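Local structure of orphan protein TM0875 (Thermotoga maritima, 1O22) at residues Thr81-Asn85 / Ala86-Pro90; Lys152-Pro156 / Gly157-Phe161. The protein is of unknown function but adopts a new fold built on a mixed beta sheet. All coordinates share one frame; numbering follows the deposited sequence.

Contact 1 (Thr81-Asn85 / Ala86-Pro90)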
# COMPACT_ATOMS: atom_id res chain seq x y z
N THR A 81 15.72 9.11 5.60
CA THR A 81 17.07 9.49 5.94
C THR A 81 18.04 9.35 4.76
O THR A 81 17.94 8.40 4.02
CB THR A 81 17.49 8.62 7.16
OG1 THR A 81 18.85 8.89 7.45
CG2 THR A 81 17.40 7.15 6.85
N PRO A 82 18.98 10.30 4.59
CA PRO A 82 20.05 10.19 3.60
C PRO A 82 21.23 9.37 4.04
O PRO A 82 22.13 9.21 3.23
CB PRO A 82 20.51 11.65 3.44
CG PRO A 82 20.18 12.30 4.73
CD PRO A 82 19.04 11.58 5.31
N LYS A 83 21.23 8.90 5.30
CA LYS A 83 22.29 8.05 5.80
C LYS A 83 22.40 6.79 4.95
O LYS A 83 21.40 6.19 4.60
CB LYS A 83 22.00 7.69 7.25
CG LYS A 83 22.45 8.72 8.26
CD LYS A 83 23.01 8.06 9.55
CE LYS A 83 24.28 7.22 9.31
NZ LYS A 83 24.42 6.06 10.25
N GLU A 84 23.61 6.36 4.64
CA GLU A 84 23.79 5.26 3.68
C GLU A 84 23.79 3.86 4.29
O GLU A 84 23.79 2.87 3.57
CB GLU A 84 25.03 5.50 2.83
CG GLU A 84 24.81 6.64 1.84
CD GLU A 84 26.04 7.02 1.07
OE1 GLU A 84 27.12 6.42 1.28
OE2 GLU A 84 25.93 7.94 0.23
N ASN A 85 23.75 3.77 5.61
CA ASN A 85 23.43 2.49 6.25
C ASN A 85 22.42 2.65 7.37
O ASN A 85 22.21 3.74 7.89
CB ASN A 85 24.69 1.82 6.70
CG ASN A 85 25.33 2.52 7.81
OD1 ASN A 85 24.81 2.50 8.93
ND2 ASN A 85 26.49 3.12 7.55
N ALA A 86 21.78 1.54 7.69
CA ALA A 86 20.74 1.43 8.68
C ALA A 86 21.15 0.62 9.92
O ALA A 86 20.30 0.25 10.74
CB ALA A 86 19.53 0.80 8.04
N VAL A 87 22.45 0.40 10.10
CA VAL A 87 22.90 -0.44 11.20
C VAL A 87 22.71 0.19 12.55
O VAL A 87 22.83 -0.50 13.54
CB VAL A 87 24.38 -0.93 11.03
CG1 VAL A 87 24.59 -1.45 9.63
CG2 VAL A 87 25.41 0.16 11.41
N ASP A 88 22.42 1.48 12.61
CA ASP A 88 22.04 2.12 13.88
C ASP A 88 20.53 2.17 14.19
O ASP A 88 20.14 2.68 15.22
CB ASP A 88 22.63 3.52 13.97
CG ASP A 88 22.03 4.48 12.96
OD1 ASP A 88 21.42 4.02 11.97
OD2 ASP A 88 22.13 5.72 13.08
N LEU A 89 19.70 1.63 13.29
CA LEU A 89 18.26 1.66 13.42
C LEU A 89 17.72 0.29 13.84
O LEU A 89 17.96 -0.70 13.12
CB LEU A 89 17.61 2.01 12.05
CG LEU A 89 17.97 3.33 11.38
CD1 LEU A 89 17.38 3.47 9.95
CD2 LEU A 89 17.53 4.49 12.24
N PRO A 90 16.98 0.23 14.96
CA PRO A 90 16.30 -1.01 15.33
C PRO A 90 15.04 -1.16 14.52
O PRO A 90 14.40 -0.20 14.12
CB PRO A 90 15.93 -0.78 16.80
CG PRO A 90 15.68 0.73 16.86
CD PRO A 90 16.67 1.33 15.89
O HOH W 1 20.51 5.16 9.60

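Contact 2 (Lys152-Pro156 / Gly157-Phe161)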
# COMPACT_ATOMS: atom_id res chain seq x y z
N LYS A 152 -17.22 1.20 6.85
CA LYS A 152 -17.73 1.25 5.48
C LYS A 152 -19.20 1.59 5.42
O LYS A 152 -19.73 1.82 4.33
CB LYS A 152 -17.50 -0.10 4.77
CG LYS A 152 -16.05 -0.48 4.62
CD LYS A 152 -15.31 0.47 3.70
CE LYS A 152 -13.89 0.03 3.61
NZ LYS A 152 -13.07 0.80 2.67
N GLY A 153 -19.86 1.56 6.57
CA GLY A 153 -21.28 1.77 6.67
C GLY A 153 -22.06 0.53 6.37
O GLY A 153 -23.16 0.62 5.95
N TRP A 154 -21.49 -0.65 6.59
CA TRP A 154 -22.17 -1.90 6.26
C TRP A 154 -22.53 -2.60 7.54
O TRP A 154 -21.90 -2.38 8.54
CB TRP A 154 -21.26 -2.80 5.40
CG TRP A 154 -20.80 -2.17 4.15
CD1 TRP A 154 -21.44 -1.18 3.43
CD2 TRP A 154 -19.62 -2.48 3.41
NE1 TRP A 154 -20.70 -0.85 2.32
CE2 TRP A 154 -19.58 -1.62 2.29
CE3 TRP A 154 -18.58 -3.40 3.59
CZ2 TRP A 154 -18.54 -1.66 1.34
CZ3 TRP A 154 -17.54 -3.43 2.66
CH2 TRP A 154 -17.53 -2.55 1.56
N ASN A 155 -23.56 -3.45 7.51
CA ASN A 155 -23.99 -4.24 8.65
C ASN A 155 -23.17 -5.54 8.77
O ASN A 155 -23.24 -6.41 7.89
CB ASN A 155 -25.49 -4.55 8.52
CG ASN A 155 -26.11 -5.21 9.77
OD1 ASN A 155 -25.42 -5.68 10.69
ND2 ASN A 155 -27.44 -5.25 9.78
N PRO A 156 -22.40 -5.69 9.85
CA PRO A 156 -21.54 -6.86 10.02
C PRO A 156 -22.29 -8.19 10.03
O PRO A 156 -21.70 -9.19 9.66
CB PRO A 156 -20.83 -6.61 11.36
CG PRO A 156 -21.04 -5.15 11.69
CD PRO A 156 -22.28 -4.73 10.97
N GLY A 157 -23.55 -8.20 10.44
CA GLY A 157 -24.37 -9.40 10.48
C GLY A 157 -24.77 -9.92 9.10
O GLY A 157 -25.31 -11.03 9.00
N GLU A 158 -24.51 -9.13 8.06
CA GLU A 158 -24.80 -9.50 6.68
C GLU A 158 -23.61 -10.06 5.92
O GLU A 158 -23.70 -10.26 4.72
CB GLU A 158 -25.40 -8.27 5.94
CG GLU A 158 -26.77 -7.91 6.48
CD GLU A 158 -27.42 -6.70 5.82
OE1 GLU A 158 -26.83 -6.07 4.93
OE2 GLU A 158 -28.57 -6.37 6.21
N TYR A 159 -22.52 -10.32 6.61
CA TYR A 159 -21.27 -10.84 6.03
C TYR A 159 -20.74 -12.08 6.72
O TYR A 159 -20.94 -12.29 7.91
CB TYR A 159 -20.15 -9.76 6.08
CG TYR A 159 -20.47 -8.59 5.19
CD1 TYR A 159 -20.02 -8.55 3.91
CD2 TYR A 159 -21.29 -7.58 5.63
CE1 TYR A 159 -20.36 -7.54 3.09
CE2 TYR A 159 -21.64 -6.54 4.83
CZ TYR A 159 -21.16 -6.52 3.54
OH TYR A 159 -21.51 -5.48 2.72
N THR A 160 -20.06 -12.90 5.93
CA THR A 160 -19.13 -13.88 6.45
C THR A 160 -17.73 -13.49 5.98
O THR A 160 -17.55 -12.67 5.06
CB THR A 160 -19.46 -15.30 5.96
OG1 THR A 160 -19.28 -15.41 4.54
CG2 THR A 160 -20.91 -15.65 6.20
N PHE A 161 -16.72 -14.05 6.62
CA PHE A 161 -15.34 -13.82 6.18
C PHE A 161 -14.46 -15.03 6.48
O PHE A 161 -14.77 -15.81 7.38
CB PHE A 161 -14.77 -12.51 6.77
CG PHE A 161 -14.75 -12.47 8.28
CD1 PHE A 161 -13.69 -13.01 8.98
CD2 PHE A 161 -15.81 -11.89 8.98
CE1 PHE A 161 -13.69 -13.02 10.38
CE2 PHE A 161 -15.79 -11.88 10.36
CZ PHE A 161 -14.73 -12.45 11.07
O HOH W 2 -24.81 -4.01 5.03

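Contact 1 (Thr81-Asn85 / Ala86-Pro90)
Asn85 turns its side-chain oxygen to the start of the next turn and meets Val87 there. OD1 of Asn85 accepts a weak hydrogen bond from the backbone N of Val87, at 3.4 Å and with an N-H...O angle of 152°. CG of Asn85 sits between its own backbone N and carbonyl carbon (chi1 69°), and this torsion brings OD1 within bonding distance of the N of Val87. CG2 of Val87 rests against the same oxygen, 3.5 Å from Asn85 OD1. The residues belong to the loop that joins strand 75-81 to strand 93-98. Within it Ala86 to Leu89 form a type I beta turn. Ala86 supplies the acceptor that closes it, its O bonding to Leu89 N at 3.0 Å. At the loop's start Thr81 makes an ST turn, its OG1 accepting from Lys83 N at 3.2 Å. Thr81 also pairs with a strand of the second subunit, so the sheet continues across the interface; Ala86 packs on Phe75 of that subunit. Lys83 and Asp88 extend to meet each other and form a long salt bridge, with NZ of Lys83 3.7 Å from OD2 of Asp88. The other carboxylate oxygen of Asp88, OD1, is tied by a water to the backbone: that water donates to Asp88 OD1 and to Asn85 O, each at 2.8 Å.

Contact 2 (Lys152-Pro156 / Gly157-Phe161)
The Trp154 ring carries Tyr159 OH above one face, near the ring-fusion atom CD2, while CB of Lys152 lies against the middle of the other. The two aromatic planes are 24° apart but slid so far that they barely overlap. At the edge of the Tyr159 ring, in its plane, lies the backbone O of Asn155, 3.2 Å from CD2 of Tyr159. This is the turn from helix 137-152 into strand 159-165, outermost of the sheet within this chain. It is opened by a Schellman motif at Gly153 and continued by a short 3-10 segment. Tyr159 OH hydrogen-bonds to the backbone O of Glu54, and its ring stacks on Phe149 of the helix. Replacing Tyr159 by alanine would probably leave Glu54 O without this partner and take away the hydroxyl that rests on the Trp154 ring. Asn155 O accepts from Glu158 N at 3.0 Å. With CG opposite its own backbone N (chi1 -171°), Asn155 makes an Asx turn: its OD1 accepts from the N of Gly157, two residues on, at 3.1 Å. A water accepts from Asn155 N at 2.8 Å and donates to Glu158 OE1 at 2.9 Å.

How the contacts relate
Both contacts are local surface turns, and neither is core. They share no strand or helix. Contact 1 leads out of strand 75-81 and contact 2 into strand 159-165, the two outermost strands of the sheet within the chain. Their centres are 43 Å apart, on opposite sides of the chain's centre. Contact 1 is polar, its side-chain bonds across the segments are long or weak, and it borders the second subunit. Contact 2 lies closer to the chain's centre and has one buried residue among those that touch, a tyrosine. Its aromatic rings tie it to its own helix, and no other chain of the assembly touches it. Each contact has a water bridging backbone and carboxylate.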